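Local coordinates for protein aldehyde dehydrogenase (Burkholderia vietnamiensis, PDB 5KF0) that probably catalyses the NAD(P)+-dependent oxidation of aldehydes to carboxylic acids, and holds NADPH in its nucleotide-binding domain, at residues A[27-32]-A[215-220]; A[41-46]-A[189-194]. All coordinates share one frame; numbering follows the deposited sequence.

Contact 1: residues A[27-32]-A[215-220]; sequences TDLEVT and PAHRDG. With NDP (NADPH dihydro-nicotinamide-adenine-dinucleotide phosphate), chain E.
Leu29 carries this contact on its two methyl branches. Its CG stands anti to the backbone N (chi1 178°), which sends the fork across the gap: CD2 packs on CB of Pro215 at 3.8 Å, and CD1 reaches CE1 of the His217 imidazole at 3.7 Å. The Leu29–Pro215 half is tight, buried and apolar, proline offering the branched leucine a rigid hydrocarbon surface; the imidazole, partly exposed, marks the edge of the packing.

The side toward solvent is looser and wet. There a water lies in the plane of the imidazole at its edge, 2.7 Å from NE2 of His217, and donates to the carbonyl O of Asp28 over 3.1 Å, so a methyl packs obliquely near CE1 while the ring nitrogen is bridged to the other segment.

Beyond His217, Arg218 grips the adenosine 2'-phosphate of NADPH. Its backbone N and side-chain NE both donate to O3X, while NH2 reaches O1X almost straight (171°) and also O2A of the diphosphate; C8A of the adenine lies over the centre of one guanidinium face.

In the fold, strand 29-32, beside strand 39-43 in the small N-terminal sheet, leans on the loop between strand 211-213 and helix 222-226.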
loop_
_atom_site.group_PDB
_atom_site.type_symbol
_atom_site.label_atom_id
_atom_site.label_comp_id
_atom_site.label_asym_id
_atom_site.label_seq_id
_atom_site.Cartn_x
_atom_site.Cartn_y
_atom_site.Cartn_z
ATOM N N THR A 27 -22.698 -4.050 -44.746
ATOM C CA THR A 27 -22.157 -2.695 -44.787
ATOM C C THR A 27 -23.222 -1.679 -44.387
ATOM O O THR A 27 -23.318 -0.593 -44.962
ATOM C CB THR A 27 -21.593 -2.367 -46.168
ATOM O OG1 THR A 27 -22.589 -2.605 -47.160
ATOM C CG2 THR A 27 -20.374 -3.236 -46.470
ATOM N N ASP A 28 -24.025 -2.011 -43.371
ATOM C CA ASP A 28 -25.223 -1.227 -43.104
ATOM C C ASP A 28 -24.968 0.046 -42.301
ATOM O O ASP A 28 -25.815 0.946 -42.330
ATOM C CB ASP A 28 -26.264 -2.095 -42.393
ATOM C CG ASP A 28 -26.821 -3.187 -43.289
ATOM O OD1 ASP A 28 -26.823 -3.014 -44.527
ATOM O OD2 ASP A 28 -27.257 -4.226 -42.761
ATOM N N LEU A 29 -23.834 0.171 -41.603
ATOM C CA LEU A 29 -23.565 1.361 -40.795
ATOM C C LEU A 29 -22.701 2.338 -41.593
ATOM O O LEU A 29 -21.509 2.097 -41.812
ATOM C CB LEU A 29 -22.902 0.993 -39.469
ATOM C CG LEU A 29 -22.532 2.195 -38.582
ATOM C CD1 LEU A 29 -23.732 3.104 -38.324
ATOM C CD2 LEU A 29 -21.931 1.734 -37.244
ATOM N N GLU A 30 -23.306 3.440 -42.031
ATOM C CA GLU A 30 -22.566 4.475 -42.740
ATOM C C GLU A 30 -21.913 5.412 -41.733
ATOM O O GLU A 30 -22.567 5.881 -40.798
ATOM C CB GLU A 30 -23.497 5.258 -43.667
ATOM C CG GLU A 30 -24.128 4.399 -44.754
ATOM C CD GLU A 30 -24.913 5.212 -45.766
ATOM O OE1 GLU A 30 -25.547 6.214 -45.378
ATOM O OE2 GLU A 30 -24.884 4.847 -46.959
ATOM N N VAL A 31 -20.627 5.689 -41.927
ATOM C CA VAL A 31 -19.875 6.600 -41.068
ATOM C C VAL A 31 -19.532 7.827 -41.902
ATOM O O VAL A 31 -18.836 7.713 -42.918
ATOM C CB VAL A 31 -18.605 5.936 -40.517
ATOM C CG1 VAL A 31 -17.832 6.911 -39.618
ATOM C CG2 VAL A 31 -18.953 4.638 -39.781
ATOM N N THR A 32 -20.024 8.995 -41.491
ATOM C CA THR A 32 -19.785 10.214 -42.252
ATOM C C THR A 32 -18.527 10.931 -41.785
ATOM O O THR A 32 -18.123 10.852 -40.620
ATOM C CB THR A 32 -20.959 11.186 -42.132
ATOM O OG1 THR A 32 -21.131 11.537 -40.750
ATOM C CG2 THR A 32 -22.235 10.561 -42.698
ATOM N N PRO A 215 -20.228 -2.762 -33.523
ATOM C CA PRO A 215 -21.040 -1.559 -33.731
ATOM C C PRO A 215 -22.517 -1.915 -33.666
ATOM O O PRO A 215 -22.948 -2.927 -34.216
ATOM C CB PRO A 215 -20.632 -1.089 -35.134
ATOM C CG PRO A 215 -19.310 -1.790 -35.420
ATOM C CD PRO A 215 -19.414 -3.104 -34.701
ATOM N N ALA A 216 -23.288 -1.079 -32.977
ATOM C CA ALA A 216 -24.725 -1.279 -32.850
ATOM C C ALA A 216 -25.334 0.026 -32.369
ATOM O O ALA A 216 -24.760 0.695 -31.507
ATOM C CB ALA A 216 -25.064 -2.409 -31.865
ATOM N N HIS A 217 -26.474 0.395 -32.946
ATOM C CA HIS A 217 -27.184 1.581 -32.482
ATOM C C HIS A 217 -27.800 1.339 -31.108
ATOM O O HIS A 217 -28.128 0.208 -30.743
ATOM C CB HIS A 217 -28.282 1.966 -33.474
ATOM C CG HIS A 217 -27.772 2.335 -34.831
ATOM N ND1 HIS A 217 -27.124 3.525 -35.082
ATOM C CD2 HIS A 217 -27.841 1.685 -36.018
ATOM C CE1 HIS A 217 -26.801 3.587 -36.364
ATOM N NE2 HIS A 217 -27.229 2.486 -36.956
ATOM N N ARG A 218 -27.984 2.430 -30.355
ATOM C CA ARG A 218 -28.577 2.333 -29.022
ATOM C C ARG A 218 -29.878 1.533 -29.024
ATOM O O ARG A 218 -30.139 0.763 -28.092
ATOM C CB ARG A 218 -28.813 3.732 -28.453
ATOM C CG ARG A 218 -29.602 4.682 -29.356
ATOM C CD ARG A 218 -29.487 6.102 -28.820
ATOM N NE ARG A 218 -28.122 6.605 -28.973
ATOM C CZ ARG A 218 -27.636 7.679 -28.354
ATOM N NH1 ARG A 218 -28.398 8.378 -27.519
ATOM N NH2 ARG A 218 -26.389 8.052 -28.571
ATOM N N ASP A 219 -30.715 1.705 -30.054
ATOM C CA ASP A 219 -31.997 1.011 -30.083
ATOM C C ASP A 219 -31.861 -0.490 -30.320
ATOM O O ASP A 219 -32.838 -1.217 -30.110
ATOM C CB ASP A 219 -32.897 1.636 -31.150
ATOM C CG ASP A 219 -32.104 2.207 -32.307
ATOM O OD1 ASP A 219 -31.663 3.380 -32.218
ATOM O OD2 ASP A 219 -31.900 1.476 -33.297
ATOM N N GLY A 220 -30.688 -0.973 -30.731
ATOM C CA GLY A 220 -30.477 -2.400 -30.870
ATOM C C GLY A 220 -29.502 -2.962 -29.848
ATOM O O GLY A 220 -28.989 -4.071 -30.015
HETATM P PA NDP E . -24.364 9.211 -25.575
HETATM O O1A NDP E . -24.886 9.004 -24.193
HETATM O O2A NDP E . -25.402 9.832 -26.510
HETATM O O5B NDP E . -23.831 7.862 -26.225
HETATM C C5B NDP E . -22.723 7.199 -25.567
HETATM C C4B NDP E . -22.745 5.739 -25.934
HETATM O O4B NDP E . -23.898 5.108 -25.333
HETATM C C3B NDP E . -22.846 5.451 -27.438
HETATM O O3B NDP E . -22.123 4.267 -27.764
HETATM C C2B NDP E . -24.346 5.207 -27.606
HETATM O O2B NDP E . -24.700 4.398 -28.747
HETATM C C1B NDP E . -24.605 4.413 -26.338
HETATM N N9A NDP E . -26.008 4.331 -25.953
HETATM C C8A NDP E . -26.930 5.339 -25.856
HETATM N N7A NDP E . -28.104 4.946 -25.419
HETATM C C5A NDP E . -27.942 3.584 -25.220
HETATM C C6A NDP E . -28.812 2.580 -24.753
HETATM N N6A NDP E . -30.091 2.794 -24.419
HETATM N N1A NDP E . -28.323 1.322 -24.654
HETATM C C2A NDP E . -27.057 1.092 -25.007
HETATM N N3A NDP E . -26.145 1.954 -25.466
HETATM C C4A NDP E . -26.655 3.190 -25.549
HETATM O O3 NDP E . -23.077 10.140 -25.506
HETATM P PN NDP E . -22.154 10.797 -26.622
HETATM O O1N NDP E . -21.612 9.739 -27.512
HETATM O O2N NDP E . -22.967 11.877 -27.290
HETATM O O5D NDP E . -20.950 11.439 -25.815
HETATM C C5D NDP E . -21.012 12.682 -25.097
HETATM C C4D NDP E . -21.290 12.393 -23.643
HETATM O O4D NDP E . -20.252 11.533 -23.101
HETATM C C3D NDP E . -21.299 13.660 -22.783
HETATM O O3D NDP E . -22.353 13.669 -21.826
HETATM C C2D NDP E . -19.919 13.615 -22.129
HETATM O O2D NDP E . -19.766 14.356 -20.924
HETATM C C1D NDP E . -19.749 12.118 -21.915
HETATM N N1N NDP E . -18.329 11.836 -21.745
HETATM C C2N NDP E . -17.834 11.324 -20.569
HETATM C C3N NDP E . -16.513 11.205 -20.326
HETATM C C7N NDP E . -15.984 10.571 -19.089
HETATM O O7N NDP E . -14.918 9.945 -19.168
HETATM N N7N NDP E . -16.629 10.756 -17.938
HETATM C C4N NDP E . -15.529 11.749 -21.298
HETATM C C5N NDP E . -16.153 11.959 -22.636
HETATM C C6N NDP E . -17.462 12.056 -22.775
HETATM P P2B NDP E . -24.951 5.073 -30.221
HETATM O O1X NDP E . -24.551 6.499 -30.146
HETATM O O2X NDP E . -24.155 4.189 -31.135
HETATM O O3X NDP E . -26.426 4.904 -30.520
HETATM O O HOH W 1 -27.062 1.937 -39.634
#

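Contact 2: residues A[41-46]-A[189-194]. With NDP (NADPH dihydro-nicotinamide-adenine-dinucleotide phosphate), chain E.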
loop_
_atom_site.group_PDB
_atom_site.type_symbol
_atom_site.label_atom_id
_atom_site.label_comp_id
_atom_site.label_asym_id
_atom_site.label_seq_id
_atom_site.Cartn_x
_atom_site.Cartn_y
_atom_site.Cartn_z
ATOM N N THR A 41 -16.896 5.791 -44.893
ATOM C CA THR A 41 -16.709 4.346 -44.910
ATOM C C THR A 41 -18.009 3.713 -44.448
ATOM O O THR A 41 -18.895 4.390 -43.922
ATOM C CB THR A 41 -15.526 3.914 -44.024
ATOM O OG1 THR A 41 -15.283 2.509 -44.178
ATOM C CG2 THR A 41 -15.812 4.210 -42.548
ATOM N N ARG A 42 -18.114 2.403 -44.652
ATOM C CA ARG A 42 -19.273 1.638 -44.211
ATOM C C ARG A 42 -18.774 0.473 -43.376
ATOM O O ARG A 42 -17.802 -0.185 -43.752
ATOM C CB ARG A 42 -20.106 1.152 -45.403
ATOM C CG ARG A 42 -20.715 2.303 -46.191
ATOM C CD ARG A 42 -21.610 1.838 -47.326
ATOM N NE ARG A 42 -22.305 2.973 -47.935
ATOM C CZ ARG A 42 -21.755 3.780 -48.838
ATOM N NH1 ARG A 42 -20.506 3.572 -49.237
ATOM N NH2 ARG A 42 -22.446 4.797 -49.339
ATOM N N VAL A 43 -19.409 0.233 -42.235
ATOM C CA VAL A 43 -18.933 -0.820 -41.347
ATOM C C VAL A 43 -20.075 -1.785 -41.062
ATOM O O VAL A 43 -21.261 -1.460 -41.207
ATOM C CB VAL A 43 -18.332 -0.265 -40.030
ATOM C CG1 VAL A 43 -17.477 0.980 -40.303
ATOM C CG2 VAL A 43 -19.405 0.017 -39.017
ATOM N N ALA A 44 -19.699 -3.003 -40.673
ATOM C CA ALA A 44 -20.683 -4.028 -40.357
ATOM C C ALA A 44 -21.424 -3.686 -39.066
ATOM O O ALA A 44 -20.808 -3.375 -38.040
ATOM C CB ALA A 44 -20.000 -5.395 -40.240
ATOM N N LEU A 45 -22.752 -3.762 -39.121
ATOM C CA LEU A 45 -23.621 -3.481 -37.985
ATOM C C LEU A 45 -24.026 -4.802 -37.339
ATOM O O LEU A 45 -24.578 -5.677 -38.014
ATOM C CB LEU A 45 -24.855 -2.712 -38.452
ATOM C CG LEU A 45 -25.823 -2.238 -37.377
ATOM C CD1 LEU A 45 -25.177 -1.131 -36.523
ATOM C CD2 LEU A 45 -27.123 -1.775 -38.022
ATOM N N ALA A 46 -23.753 -4.948 -36.045
ATOM C CA ALA A 46 -24.087 -6.181 -35.339
ATOM C C ALA A 46 -25.551 -6.181 -34.912
ATOM O O ALA A 46 -26.022 -5.215 -34.307
ATOM C CB ALA A 46 -23.189 -6.341 -34.113
ATOM N N ARG A 189 -21.541 6.745 -34.434
ATOM C CA ARG A 189 -20.999 7.845 -35.222
ATOM C C ARG A 189 -19.492 7.731 -35.401
ATOM O O ARG A 189 -18.951 8.329 -36.343
ATOM C CB ARG A 189 -21.350 9.194 -34.573
ATOM C CG ARG A 189 -22.804 9.653 -34.839
ATOM C CD ARG A 189 -23.199 10.834 -33.947
ATOM N NE ARG A 189 -23.250 10.461 -32.534
ATOM C CZ ARG A 189 -23.480 11.300 -31.525
ATOM N NH1 ARG A 189 -23.695 12.591 -31.745
ATOM N NH2 ARG A 189 -23.486 10.847 -30.288
ATOM N N THR A 190 -18.802 7.001 -34.511
ATOM C CA THR A 190 -17.336 6.915 -34.514
ATOM C C THR A 190 -16.868 5.499 -34.188
ATOM O O THR A 190 -16.166 5.283 -33.192
ATOM C CB THR A 190 -16.727 7.903 -33.512
ATOM O OG1 THR A 190 -17.178 7.584 -32.182
ATOM C CG2 THR A 190 -17.097 9.358 -33.837
ATOM N N PRO A 191 -17.198 4.510 -35.028
ATOM C CA PRO A 191 -16.783 3.126 -34.742
ATOM C C PRO A 191 -15.412 2.716 -35.263
ATOM O O PRO A 191 -14.896 1.681 -34.815
ATOM C CB PRO A 191 -17.872 2.303 -35.445
ATOM C CG PRO A 191 -18.131 3.110 -36.703
ATOM C CD PRO A 191 -18.013 4.582 -36.257
ATOM N N VAL A 192 -14.810 3.478 -36.181
ATOM C CA VAL A 192 -13.656 2.966 -36.918
ATOM C C VAL A 192 -12.447 2.801 -36.006
ATOM O O VAL A 192 -11.713 1.809 -36.110
ATOM C CB VAL A 192 -13.335 3.878 -38.112
ATOM C CG1 VAL A 192 -12.055 3.407 -38.801
ATOM C CG2 VAL A 192 -14.517 3.890 -39.087
ATOM N N GLY A 193 -12.195 3.779 -35.132
ATOM C CA GLY A 193 -11.064 3.663 -34.220
ATOM C C GLY A 193 -11.105 2.382 -33.406
ATOM O O GLY A 193 -10.108 1.657 -33.314
ATOM N N ALA A 194 -12.269 2.082 -32.817
ATOM C CA ALA A 194 -12.433 0.845 -32.052
ATOM C C ALA A 194 -12.194 -0.394 -32.910
ATOM O O ALA A 194 -11.664 -1.401 -32.415
ATOM C CB ALA A 194 -13.834 0.806 -31.432
HETATM P PA NDP E . -24.364 9.211 -25.575
HETATM O O1A NDP E . -24.886 9.004 -24.193
HETATM O O2A NDP E . -25.402 9.832 -26.510
HETATM O O5B NDP E . -23.831 7.862 -26.225
HETATM C C5B NDP E . -22.723 7.199 -25.567
HETATM C C4B NDP E . -22.745 5.739 -25.934
HETATM O O4B NDP E . -23.898 5.108 -25.333
HETATM C C3B NDP E . -22.846 5.451 -27.438
HETATM O O3B NDP E . -22.123 4.267 -27.764
HETATM C C2B NDP E . -24.346 5.207 -27.606
HETATM O O2B NDP E . -24.700 4.398 -28.747
HETATM C C1B NDP E . -24.605 4.413 -26.338
HETATM N N9A NDP E . -26.008 4.331 -25.953
HETATM C C8A NDP E . -26.930 5.339 -25.856
HETATM N N7A NDP E . -28.104 4.946 -25.419
HETATM C C5A NDP E . -27.942 3.584 -25.220
HETATM C C6A NDP E . -28.812 2.580 -24.753
HETATM N N6A NDP E . -30.091 2.794 -24.419
HETATM N N1A NDP E . -28.323 1.322 -24.654
HETATM C C2A NDP E . -27.057 1.092 -25.007
HETATM N N3A NDP E . -26.145 1.954 -25.466
HETATM C C4A NDP E . -26.655 3.190 -25.549
HETATM O O3 NDP E . -23.077 10.140 -25.506
HETATM P PN NDP E . -22.154 10.797 -26.622
HETATM O O1N NDP E . -21.612 9.739 -27.512
HETATM O O2N NDP E . -22.967 11.877 -27.290
HETATM O O5D NDP E . -20.950 11.439 -25.815
HETATM C C5D NDP E . -21.012 12.682 -25.097
HETATM C C4D NDP E . -21.290 12.393 -23.643
HETATM O O4D NDP E . -20.252 11.533 -23.101
HETATM C C3D NDP E . -21.299 13.660 -22.783
HETATM O O3D NDP E . -22.353 13.669 -21.826
HETATM C C2D NDP E . -19.919 13.615 -22.129
HETATM O O2D NDP E . -19.766 14.356 -20.924
HETATM C C1D NDP E . -19.749 12.118 -21.915
HETATM N N1N NDP E . -18.329 11.836 -21.745
HETATM C C2N NDP E . -17.834 11.324 -20.569
HETATM C C3N NDP E . -16.513 11.205 -20.326
HETATM C C7N NDP E . -15.984 10.571 -19.089
HETATM O O7N NDP E . -14.918 9.945 -19.168
HETATM N N7N NDP E . -16.629 10.756 -17.938
HETATM C C4N NDP E . -15.529 11.749 -21.298
HETATM C C5N NDP E . -16.153 11.959 -22.636
HETATM C C6N NDP E . -17.462 12.056 -22.775
HETATM P P2B NDP E . -24.951 5.073 -30.221
HETATM O O1X NDP E . -24.551 6.499 -30.146
HETATM O O2X NDP E . -24.155 4.189 -31.135
HETATM O O3X NDP E . -26.426 4.904 -30.520
#
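Val43 meets Pro191 across this contact, CG2 of the valine lying 4.1 Å from CG of Pro191, and the flat group beside them, the guanidinium of Arg189, is turned to the cofactor. At its edge, near its plane, sits O2N of the phosphate on the nicotinamide side of NADPH. NH2 of Arg189 donates to O2N of NADPH over 3.2 Å, but the N-H...O angle of 140° makes this a bent grip. A long, cationic side chain, folded at chi3 (-66°), suits the task of spanning from this segment to an anion.

The protein-to-protein part is wholly apolar and buried. CG2 of Thr41 touches CG2 of Val192 at 3.7 Å, the closest approach, and CG1 of Val43 adds a longer contact to CG2 of Val192 at 4.3 Å. Threonine fits because its two branches can be split between jobs: OG1, anti to the backbone N (chi1 -174°), donates to the carbonyl O of Lys11, which leaves the methyl to face the helix. The beta-branched Val43 likewise spreads its methyls, one to Pro191 and one to Val192.

Proline, lacking an N-H, suits this region near the helix start, whereas the backbone N-H groups of Val192 and Gly193 are taken by the two carboxylate oxygens of Glu98, from helix 88-99. Tyr14 of strand 13-18 also packs on Thr41, Val43 and Val192.

Strand 39-43 of the N-terminal sheet thus rests against the beginning of a helix that links the parallel strands 182-185 and 211-213. Such a beta-alpha-beta crossover is a hallmark of the Rossmann-like nucleotide-binding domain of aldehyde dehydrogenases, and Arg189, in the loop ahead of the helix, belongs to its cofactor pocket.

How the contacts relate
The centres of contact 1 and contact 2 lie about 7 Å apart, and backbone bonding knits them together. Strands 29-32 and 39-43 are sheet neighbours, with a probable hydrogen bond between Leu29 O and Val43 N, 2.8 Å apart, and Pro215 O and Ala46 N, also 2.8 Å apart, probably extend the link to the loop after strand 211-213. Between the side chains, CG2 of Val31 packs on CG of Pro191 at 3.5 Å. The two contacts thereby seat the N-terminal sheet on a loop and on the start of a helix, and 215-220 and 189-194 meet different phosphates of one NADPH.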